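PDB 5WLH: LbaCas13a H328A (C2c2) from Lachnospiraceae bacterium NK4A179, which binds a CRISPR RNA guide, probably processes its precursor, and probably cleaves RNA once a matching target has paired with the guide. Local coordinates for residues 36-47 with 936-944; 695-703 with 859-870. All coordinates share one frame; numbering follows the deposited sequence.

Contact 1. Residues 36-47 with 936-944; sequences ILYNDPSRYGKS and YRRASETGT
E941 buries the most surface here, between D40, S42 and S47. Its chi1 of 84° tucks CG over the backbone, and the extended chain reaches toward D40 and S42. E941 OE1 accepts a hydrogen bond from S42 N at 3.0 Å, from above the carboxylate plane. E941 OE2 is 2.5 Å from D40 OD1, so one of the two acids probably holds a proton. R937 probably offsets the charge of the acidic pair. It grips D40 end-on, and R937 NH2 reaches the syn lone pair of D40 OD2 at 3.1 Å in a nearly straight bond (178°). Replacing D40 by alanine is likely to take away this two-nitrogen grip, leaving R937 to D934 and E941, and E941 OE2 without its close oxygen. Y44 CA makes a CA-H...O contact with E941 O at 3.3 Å, and that oxygen lies at the Y44 ring edge. Y44 CE1 is 3.5 Å from G943 CA. T942 CG2 sits 3.6 Å from the Y38 ring centroid, over one face, in a CH-pi contact. E941 OE2 lies at the edge of the same ring. R938 NH1 donates to Y38 OH at 3.2 Å. R938 also pairs with D934 and E490 and packs on an RNA adenine. A water bridges G45 N and S47 N to E941 O. The loop after strand 33-39 thus covers a helix C-terminus closed by a Schellman motif at G943, beside a D40-R937-E941 salt-bridge network.

Contact 2. Residues 695-703 with 859-870; sequences DNLGIELDL and KENYAFVLKPYK
I699 and L866 meet at the middle of a hydrophobic contact between two non-regular segments. One is the 695-703 loop before helix 709-732. The other is the chain leaving helix 843-861, which makes a short helical turn at 863-866 and then runs extended. I699 spreads its branches over three residues. I699 CG1 lies 4.0 Å from L866 CA. I699 CD1 reaches to 4.2 Å from V865 CG1. The other branch rests on the proline ring, with I699 CG2 3.7 Å from P868 CG. L697 crosses L866 at about a right angle, and L697 CD2 is 3.7 Å from L866 CD2. F724 of helix 709-732 touches both L697 and V865, so a helix packs against this end of the apolar group.

Further along, the two segments run in the same direction and slowly part. L701 has CG anti to the backbone N (chi1 176°), which brings L701 CD1 to 3.8 Å from P868 CB. F651 touches L701 and K870, and F716 touches P868. L703 CD2 then meets K870 CB at 3.7 Å, also at about a right angle.

At the other end the contact turns polar. K859 lays CG against L697 CD2 and bends at chi3 (-81°). That bend carries the ammonium group to the loop backbone. K859 NZ donates to N696 O at 2.7 Å, tilted 22° from the carbonyl plane.

The two contacts lie far apart, with centres 47 Å from each other and nearest atoms about 28 Å apart. They share no helix or strand. Along the chain the order is 36-47, 695-703, 859-870 and 936-944, so both halves of contact 2 fall between the halves of contact 1. Contact 1 joins the N-terminal two-stranded sheet to helix 915-941 across 888 intervening residues, and comes within about 4 Å of the bound RNA. Contact 2 joins segments with 155 residues between them at the end of helix 843-861, about 13 Å from the RNA. One therefore ties the chain's beginning to its later part beside the guide; the other is a more local, peripheral closure.

Contact 1. Residues 36-47 with 936-944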
loop_
_atom_site.group_PDB
_atom_site.type_symbol
_atom_site.label_atom_id
_atom_site.label_comp_id
_atom_site.label_asym_id
_atom_site.label_seq_id
_atom_site.Cartn_x
_atom_site.Cartn_y
_atom_site.Cartn_z
ATOM N N ILE A 36 24.340 -5.942 8.684
ATOM C CA ILE A 36 24.905 -5.005 9.644
ATOM C C ILE A 36 23.807 -4.411 10.501
ATOM O O ILE A 36 22.642 -4.317 10.100
ATOM C CB ILE A 36 25.703 -3.869 8.963
ATOM C CG1 ILE A 36 24.783 -3.031 8.059
ATOM C CG2 ILE A 36 26.867 -4.442 8.238
ATOM C CD1 ILE A 36 25.311 -1.614 7.777
ATOM N N LEU A 37 24.196 -4.012 11.707
ATOM C CA LEU A 37 23.400 -3.152 12.562
ATOM C C LEU A 37 23.986 -1.756 12.514
ATOM O O LEU A 37 25.209 -1.586 12.554
ATOM C CB LEU A 37 23.407 -3.632 14.020
ATOM C CG LEU A 37 22.585 -4.835 14.440
ATOM C CD1 LEU A 37 22.613 -4.914 15.975
ATOM C CD2 LEU A 37 21.167 -4.654 13.948
ATOM N N TYR A 38 23.122 -0.760 12.430
ATOM C CA TYR A 38 23.602 0.610 12.459
ATOM C C TYR A 38 22.638 1.513 13.197
ATOM O O TYR A 38 21.417 1.335 13.158
ATOM C CB TYR A 38 23.867 1.160 11.056
ATOM C CG TYR A 38 22.664 1.305 10.129
ATOM C CD1 TYR A 38 22.133 0.214 9.469
ATOM C CD2 TYR A 38 22.125 2.565 9.864
ATOM C CE1 TYR A 38 21.060 0.365 8.579
ATOM C CE2 TYR A 38 21.071 2.730 8.975
ATOM C CZ TYR A 38 20.541 1.622 8.344
ATOM O OH TYR A 38 19.487 1.782 7.463
ATOM N N ASN A 39 23.220 2.485 13.880
ATOM C CA ASN A 39 22.461 3.481 14.615
ATOM C C ASN A 39 22.024 4.593 13.681
ATOM O O ASN A 39 22.782 5.024 12.808
ATOM C CB ASN A 39 23.307 4.033 15.760
ATOM C CG ASN A 39 23.992 2.925 16.547
ATOM O OD1 ASN A 39 23.333 2.178 17.278
ATOM N ND2 ASN A 39 25.315 2.790 16.378
ATOM N N ASP A 40 20.782 5.042 13.849
ATOM C CA ASP A 40 20.208 5.995 12.920
ATOM C C ASP A 40 19.343 6.997 13.673
ATOM O O ASP A 40 18.498 6.583 14.477
ATOM C CB ASP A 40 19.376 5.257 11.876
ATOM C CG ASP A 40 18.905 6.168 10.762
ATOM O OD1 ASP A 40 19.759 6.842 10.155
ATOM O OD2 ASP A 40 17.682 6.216 10.497
ATOM N N PRO A 41 19.519 8.309 13.452
ATOM C CA PRO A 41 20.544 8.919 12.607
ATOM C C PRO A 41 21.907 8.965 13.299
ATOM O O PRO A 41 21.999 9.112 14.522
ATOM C CB PRO A 41 20.007 10.332 12.377
ATOM C CG PRO A 41 19.249 10.638 13.623
ATOM C CD PRO A 41 18.687 9.329 14.126
ATOM N N SER A 42 22.967 8.828 12.513
ATOM C CA SER A 42 24.315 8.902 13.043
ATOM C C SER A 42 25.214 9.471 11.960
ATOM O O SER A 42 24.777 9.729 10.837
ATOM C CB SER A 42 24.806 7.531 13.502
ATOM O OG SER A 42 25.979 7.657 14.269
ATOM N N ARG A 43 26.469 9.701 12.319
ATOM C CA ARG A 43 27.466 10.175 11.374
ATOM C C ARG A 43 28.290 8.988 10.892
ATOM O O ARG A 43 28.412 7.976 11.585
ATOM C CB ARG A 43 28.369 11.239 12.013
ATOM C CG ARG A 43 28.023 12.671 11.598
ATOM C CD ARG A 43 28.537 13.730 12.581
ATOM N NE ARG A 43 27.890 13.654 13.888
ATOM C CZ ARG A 43 28.125 14.494 14.894
ATOM N NH1 ARG A 43 28.991 15.489 14.742
ATOM N NH2 ARG A 43 27.491 14.343 16.051
ATOM N N TYR A 44 28.823 9.097 9.677
ATOM C CA TYR A 44 29.749 8.084 9.194
ATOM C C TYR A 44 30.916 7.955 10.166
ATOM O O TYR A 44 31.504 8.961 10.575
ATOM C CB TYR A 44 30.255 8.477 7.805
ATOM C CG TYR A 44 31.335 7.607 7.238
ATOM C CD1 TYR A 44 31.137 6.250 7.058
ATOM C CD2 TYR A 44 32.548 8.157 6.830
ATOM C CE1 TYR A 44 32.122 5.449 6.514
ATOM C CE2 TYR A 44 33.534 7.375 6.270
ATOM C CZ TYR A 44 33.324 6.027 6.119
ATOM O OH TYR A 44 34.299 5.242 5.574
ATOM N N GLY A 45 31.252 6.719 10.528
ATOM C CA GLY A 45 32.243 6.455 11.553
ATOM C C GLY A 45 31.652 6.233 12.924
ATOM O O GLY A 45 32.374 5.813 13.838
ATOM N N LYS A 46 30.355 6.497 13.087
ATOM C CA LYS A 46 29.660 6.310 14.352
ATOM C C LYS A 46 28.364 5.535 14.173
ATOM O O LYS A 46 27.640 5.334 15.153
ATOM C CB LYS A 46 29.344 7.663 15.017
ATOM C CG LYS A 46 30.555 8.566 15.248
ATOM C CD LYS A 46 30.793 8.780 16.738
ATOM C CE LYS A 46 32.121 9.488 17.004
ATOM N NZ LYS A 46 33.089 8.636 17.762
ATOM N N SER A 47 28.050 5.096 12.955
ATOM C CA SER A 47 26.759 4.467 12.685
ATOM C C SER A 47 26.860 2.948 12.653
ATOM O O SER A 47 26.208 2.251 13.440
ATOM C CB SER A 47 26.191 4.976 11.355
ATOM O OG SER A 47 24.958 4.335 11.076
ATOM N N TYR A 936 19.817 7.386 0.614
ATOM C CA TYR A 936 21.184 7.841 0.422
ATOM C C TYR A 936 21.779 8.303 1.742
ATOM O O TYR A 936 22.967 8.090 2.006
ATOM C CB TYR A 936 21.208 8.950 -0.617
ATOM C CG TYR A 936 21.145 8.402 -2.028
ATOM C CD1 TYR A 936 22.114 7.518 -2.496
ATOM C CD2 TYR A 936 20.107 8.739 -2.878
ATOM C CE1 TYR A 936 22.052 7.005 -3.778
ATOM C CE2 TYR A 936 20.043 8.231 -4.171
ATOM C CZ TYR A 936 21.010 7.369 -4.608
ATOM O OH TYR A 936 20.951 6.866 -5.885
ATOM N N ARG A 937 20.962 8.945 2.577
ATOM C CA ARG A 937 21.418 9.368 3.895
ATOM C C ARG A 937 21.918 8.177 4.703
ATOM O O ARG A 937 22.997 8.224 5.308
ATOM C CB ARG A 937 20.272 10.065 4.627
ATOM C CG ARG A 937 20.601 10.548 6.022
ATOM C CD ARG A 937 19.326 11.097 6.690
ATOM N NE ARG A 937 18.348 10.055 7.004
ATOM C CZ ARG A 937 18.453 9.188 8.007
ATOM N NH1 ARG A 937 19.509 9.217 8.817
ATOM N NH2 ARG A 937 17.509 8.273 8.194
ATOM N N ARG A 938 21.133 7.096 4.729
ATOM C CA ARG A 938 21.497 5.931 5.522
ATOM C C ARG A 938 22.626 5.141 4.874
ATOM O O ARG A 938 23.515 4.648 5.575
ATOM C CB ARG A 938 20.257 5.058 5.764
ATOM C CG ARG A 938 19.271 5.700 6.759
ATOM C CD ARG A 938 18.060 4.800 7.039
ATOM N NE ARG A 938 17.071 4.887 5.956
ATOM C CZ ARG A 938 16.906 3.954 5.024
ATOM N NH1 ARG A 938 17.664 2.871 5.031
ATOM N NH2 ARG A 938 15.985 4.106 4.075
ATOM N N ALA A 939 22.635 5.045 3.538
ATOM C CA ALA A 939 23.789 4.458 2.862
ATOM C C ALA A 939 25.052 5.241 3.201
ATOM O O ALA A 939 26.094 4.654 3.507
ATOM C CB ALA A 939 23.569 4.430 1.348
ATOM N N SER A 940 24.951 6.569 3.202
ATOM C CA SER A 940 26.120 7.405 3.459
ATOM C C SER A 940 26.642 7.197 4.875
ATOM O O SER A 940 27.843 6.974 5.075
ATOM C CB SER A 940 25.781 8.874 3.194
ATOM O OG SER A 940 26.824 9.748 3.611
ATOM N N GLU A 941 25.746 7.195 5.866
ATOM C CA GLU A 941 26.190 7.132 7.258
ATOM C C GLU A 941 26.790 5.779 7.598
ATOM O O GLU A 941 27.637 5.700 8.491
ATOM C CB GLU A 941 25.045 7.465 8.218
ATOM C CG GLU A 941 24.136 6.291 8.556
ATOM C CD GLU A 941 22.846 6.720 9.249
ATOM O OE1 GLU A 941 22.732 7.882 9.681
ATOM O OE2 GLU A 941 21.945 5.872 9.359
ATOM N N THR A 942 26.387 4.716 6.891
ATOM C CA THR A 942 26.951 3.386 7.061
ATOM C C THR A 942 28.129 3.112 6.152
ATOM O O THR A 942 28.655 1.998 6.175
ATOM C CB THR A 942 25.893 2.308 6.822
ATOM O OG1 THR A 942 25.447 2.363 5.466
ATOM C CG2 THR A 942 24.740 2.511 7.757
ATOM N N GLY A 943 28.534 4.093 5.361
ATOM C CA GLY A 943 29.668 3.923 4.474
ATOM C C GLY A 943 29.431 2.915 3.381
ATOM O O GLY A 943 30.371 2.250 2.935
ATOM N N THR A 944 28.191 2.792 2.925
ATOM C CA THR A 944 27.843 1.811 1.914
ATOM C C THR A 944 27.923 2.481 0.551
ATOM O O THR A 944 27.211 3.461 0.306
ATOM C CB THR A 944 26.441 1.247 2.162
ATOM O OG1 THR A 944 26.380 0.715 3.493
ATOM C CG2 THR A 944 26.123 0.130 1.172
HETATM O O HOH W 1 29.353 4.291 10.290
#

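Contact 2. Residues 695-703 with 859-870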
loop_
_atom_site.group_PDB
_atom_site.type_symbol
_atom_site.label_atom_id
_atom_site.label_comp_id
_atom_site.label_asym_id
_atom_site.label_seq_id
_atom_site.Cartn_x
_atom_site.Cartn_y
_atom_site.Cartn_z
ATOM N N ASP A 695 -3.873 32.980 25.397
ATOM C CA ASP A 695 -2.504 32.479 25.446
ATOM C C ASP A 695 -1.937 32.278 24.048
ATOM O O ASP A 695 -0.716 32.319 23.860
ATOM C CB ASP A 695 -2.450 31.173 26.234
ATOM C CG ASP A 695 -2.651 31.385 27.712
ATOM O OD1 ASP A 695 -2.220 32.446 28.215
ATOM O OD2 ASP A 695 -3.240 30.499 28.368
ATOM N N ASN A 696 -2.801 32.069 23.061
ATOM C CA ASN A 696 -2.358 31.859 21.691
ATOM C C ASN A 696 -2.362 33.174 20.925
ATOM O O ASN A 696 -1.344 33.870 20.874
ATOM C CB ASN A 696 -3.244 30.815 21.008
ATOM C CG ASN A 696 -3.242 29.495 21.748
ATOM O OD1 ASN A 696 -2.229 29.112 22.329
ATOM N ND2 ASN A 696 -4.377 28.798 21.744
ATOM N N LEU A 697 -3.499 33.528 20.334
ATOM C CA LEU A 697 -3.600 34.735 19.531
ATOM C C LEU A 697 -4.546 35.778 20.098
ATOM O O LEU A 697 -4.369 36.966 19.815
ATOM C CB LEU A 697 -4.056 34.391 18.107
ATOM C CG LEU A 697 -3.103 33.530 17.280
ATOM C CD1 LEU A 697 -3.719 33.292 15.914
ATOM C CD2 LEU A 697 -1.720 34.166 17.139
ATOM N N GLY A 698 -5.550 35.371 20.867
ATOM C CA GLY A 698 -6.457 36.337 21.459
ATOM C C GLY A 698 -7.278 37.108 20.454
ATOM O O GLY A 698 -7.704 38.234 20.739
ATOM N N ILE A 699 -7.507 36.541 19.272
ATOM C CA ILE A 699 -8.301 37.233 18.268
ATOM C C ILE A 699 -9.762 37.172 18.682
ATOM O O ILE A 699 -10.320 36.089 18.897
ATOM C CB ILE A 699 -8.102 36.618 16.877
ATOM C CG1 ILE A 699 -6.616 36.550 16.524
ATOM C CG2 ILE A 699 -8.849 37.435 15.844
ATOM C CD1 ILE A 699 -6.332 35.813 15.230
ATOM N N GLU A 700 -10.395 38.331 18.799
ATOM C CA GLU A 700 -11.843 38.369 18.933
ATOM C C GLU A 700 -12.387 39.376 17.939
ATOM O O GLU A 700 -11.963 40.537 17.920
ATOM C CB GLU A 700 -12.285 38.692 20.363
ATOM C CG GLU A 700 -12.688 37.438 21.147
ATOM C CD GLU A 700 -14.090 36.922 20.813
ATOM O OE1 GLU A 700 -14.755 36.392 21.729
ATOM O OE2 GLU A 700 -14.530 37.031 19.645
ATOM N N LEU A 701 -13.301 38.916 17.098
ATOM C CA LEU A 701 -13.845 39.723 16.020
ATOM C C LEU A 701 -15.101 40.427 16.519
ATOM O O LEU A 701 -16.096 39.771 16.847
ATOM C CB LEU A 701 -14.146 38.841 14.812
ATOM C CG LEU A 701 -14.813 39.534 13.634
ATOM C CD1 LEU A 701 -13.776 40.313 12.842
ATOM C CD2 LEU A 701 -15.535 38.516 12.762
ATOM N N ASP A 702 -15.050 41.755 16.582
ATOM C CA ASP A 702 -16.192 42.546 17.030
ATOM C C ASP A 702 -17.180 42.683 15.883
ATOM O O ASP A 702 -16.882 43.322 14.869
ATOM C CB ASP A 702 -15.736 43.914 17.526
ATOM C CG ASP A 702 -14.962 43.826 18.820
ATOM O OD1 ASP A 702 -15.163 42.836 19.560
ATOM O OD2 ASP A 702 -14.152 44.740 19.095
ATOM N N LEU A 703 -18.348 42.070 16.034
ATOM C CA LEU A 703 -19.433 42.256 15.086
ATOM C C LEU A 703 -20.637 42.886 15.800
ATOM O O LEU A 703 -21.785 42.705 15.394
ATOM C CB LEU A 703 -19.814 40.923 14.435
ATOM C CG LEU A 703 -18.696 40.218 13.652
ATOM C CD1 LEU A 703 -19.158 38.852 13.177
ATOM C CD2 LEU A 703 -18.219 41.052 12.480
ATOM N N LYS A 859 2.424 35.949 15.224
ATOM C CA LYS A 859 2.594 37.133 16.065
ATOM C C LYS A 859 3.824 37.939 15.661
ATOM O O LYS A 859 3.801 39.176 15.705
ATOM C CB LYS A 859 2.685 36.714 17.536
ATOM C CG LYS A 859 1.328 36.465 18.193
ATOM C CD LYS A 859 1.461 35.840 19.586
ATOM C CE LYS A 859 1.686 34.330 19.502
ATOM N NZ LYS A 859 1.355 33.590 20.757
ATOM N N GLU A 860 4.894 37.265 15.240
ATOM C CA GLU A 860 6.121 37.971 14.902
ATOM C C GLU A 860 6.054 38.607 13.520
ATOM O O GLU A 860 6.563 39.714 13.324
ATOM C CB GLU A 860 7.310 37.014 14.986
ATOM C CG GLU A 860 7.784 36.739 16.402
ATOM C CD GLU A 860 8.415 37.958 17.048
ATOM O OE1 GLU A 860 9.003 38.785 16.313
ATOM O OE2 GLU A 860 8.319 38.086 18.290
ATOM N N ASN A 861 5.438 37.929 12.551
ATOM C CA ASN A 861 5.582 38.315 11.154
ATOM C C ASN A 861 4.310 38.825 10.504
ATOM O O ASN A 861 4.395 39.562 9.513
ATOM C CB ASN A 861 6.102 37.128 10.330
ATOM C CG ASN A 861 7.475 36.687 10.764
ATOM O OD1 ASN A 861 8.480 37.167 10.242
ATOM N ND2 ASN A 861 7.532 35.770 11.720
ATOM N N TYR A 862 3.145 38.445 11.016
ATOM C CA TYR A 862 1.867 38.778 10.399
ATOM C C TYR A 862 0.921 39.315 11.451
ATOM O O TYR A 862 -0.240 38.914 11.556
ATOM C CB TYR A 862 1.306 37.563 9.672
ATOM C CG TYR A 862 2.189 37.205 8.496
ATOM C CD1 TYR A 862 2.332 38.080 7.429
ATOM C CD2 TYR A 862 2.927 36.027 8.481
ATOM C CE1 TYR A 862 3.166 37.782 6.361
ATOM C CE2 TYR A 862 3.761 35.710 7.414
ATOM C CZ TYR A 862 3.873 36.593 6.357
ATOM O OH TYR A 862 4.689 36.298 5.295
ATOM N N ALA A 863 1.434 40.270 12.235
ATOM C CA ALA A 863 0.694 40.799 13.377
ATOM C C ALA A 863 -0.641 41.397 12.959
ATOM O O ALA A 863 -1.581 41.422 13.762
ATOM C CB ALA A 863 1.545 41.844 14.108
ATOM N N PHE A 864 -0.753 41.874 11.712
ATOM C CA PHE A 864 -2.028 42.438 11.283
ATOM C C PHE A 864 -3.149 41.419 11.378
ATOM O O PHE A 864 -4.317 41.805 11.511
ATOM C CB PHE A 864 -1.926 43.013 9.865
ATOM C CG PHE A 864 -1.881 41.980 8.763
ATOM C CD1 PHE A 864 -3.049 41.403 8.272
ATOM C CD2 PHE A 864 -0.672 41.635 8.176
ATOM C CE1 PHE A 864 -3.006 40.465 7.242
ATOM C CE2 PHE A 864 -0.625 40.705 7.146
ATOM C CZ PHE A 864 -1.795 40.122 6.685
ATOM N N VAL A 865 -2.808 40.127 11.351
ATOM C CA VAL A 865 -3.799 39.068 11.493
ATOM C C VAL A 865 -4.552 39.194 12.812
ATOM O O VAL A 865 -5.747 38.895 12.877
ATOM C CB VAL A 865 -3.103 37.693 11.358
ATOM C CG1 VAL A 865 -4.001 36.575 11.833
ATOM C CG2 VAL A 865 -2.642 37.472 9.925
ATOM N N LEU A 866 -3.884 39.660 13.873
ATOM C CA LEU A 866 -4.532 39.746 15.177
ATOM C C LEU A 866 -5.613 40.815 15.244
ATOM O O LEU A 866 -6.382 40.820 16.209
ATOM C CB LEU A 866 -3.503 40.015 16.276
ATOM C CG LEU A 866 -2.252 39.130 16.301
ATOM C CD1 LEU A 866 -1.304 39.590 17.394
ATOM C CD2 LEU A 866 -2.616 37.672 16.494
ATOM N N LYS A 867 -5.713 41.705 14.258
ATOM C CA LYS A 867 -6.656 42.823 14.305
ATOM C C LYS A 867 -7.602 42.816 13.109
ATOM O O LYS A 867 -7.575 43.731 12.273
ATOM C CB LYS A 867 -5.894 44.143 14.390
ATOM C CG LYS A 867 -5.082 44.278 15.670
ATOM C CD LYS A 867 -5.989 44.539 16.863
ATOM C CE LYS A 867 -5.386 44.008 18.157
ATOM N NZ LYS A 867 -5.804 42.600 18.428
ATOM N N PRO A 868 -8.466 41.808 13.002
ATOM C CA PRO A 868 -9.443 41.803 11.914
ATOM C C PRO A 868 -10.500 42.863 12.135
ATOM O O PRO A 868 -10.830 43.216 13.272
ATOM C CB PRO A 868 -10.055 40.402 11.994
ATOM C CG PRO A 868 -9.950 40.052 13.445
ATOM C CD PRO A 868 -8.666 40.669 13.919
ATOM N N TYR A 869 -11.043 43.362 11.032
ATOM C CA TYR A 869 -12.153 44.302 11.087
ATOM C C TYR A 869 -13.057 44.023 9.896
ATOM O O TYR A 869 -12.623 44.117 8.742
ATOM C CB TYR A 869 -11.654 45.756 11.108
ATOM C CG TYR A 869 -11.148 46.276 9.779
ATOM C CD1 TYR A 869 -10.016 45.729 9.177
ATOM C CD2 TYR A 869 -11.815 47.302 9.117
ATOM C CE1 TYR A 869 -9.562 46.195 7.957
ATOM C CE2 TYR A 869 -11.368 47.775 7.898
ATOM C CZ TYR A 869 -10.243 47.221 7.323
ATOM O OH TYR A 869 -9.799 47.694 6.108
ATOM N N LYS A 870 -14.295 43.630 10.178
ATOM C CA LYS A 870 -15.245 43.337 9.114
ATOM C C LYS A 870 -15.571 44.605 8.339
ATOM O O LYS A 870 -15.836 45.656 8.931
ATOM C CB LYS A 870 -16.519 42.724 9.692
ATOM C CG LYS A 870 -17.374 41.982 8.671
ATOM C CD LYS A 870 -18.509 42.861 8.175
ATOM C CE LYS A 870 -19.101 42.336 6.880
ATOM N NZ LYS A 870 -20.291 43.140 6.477
#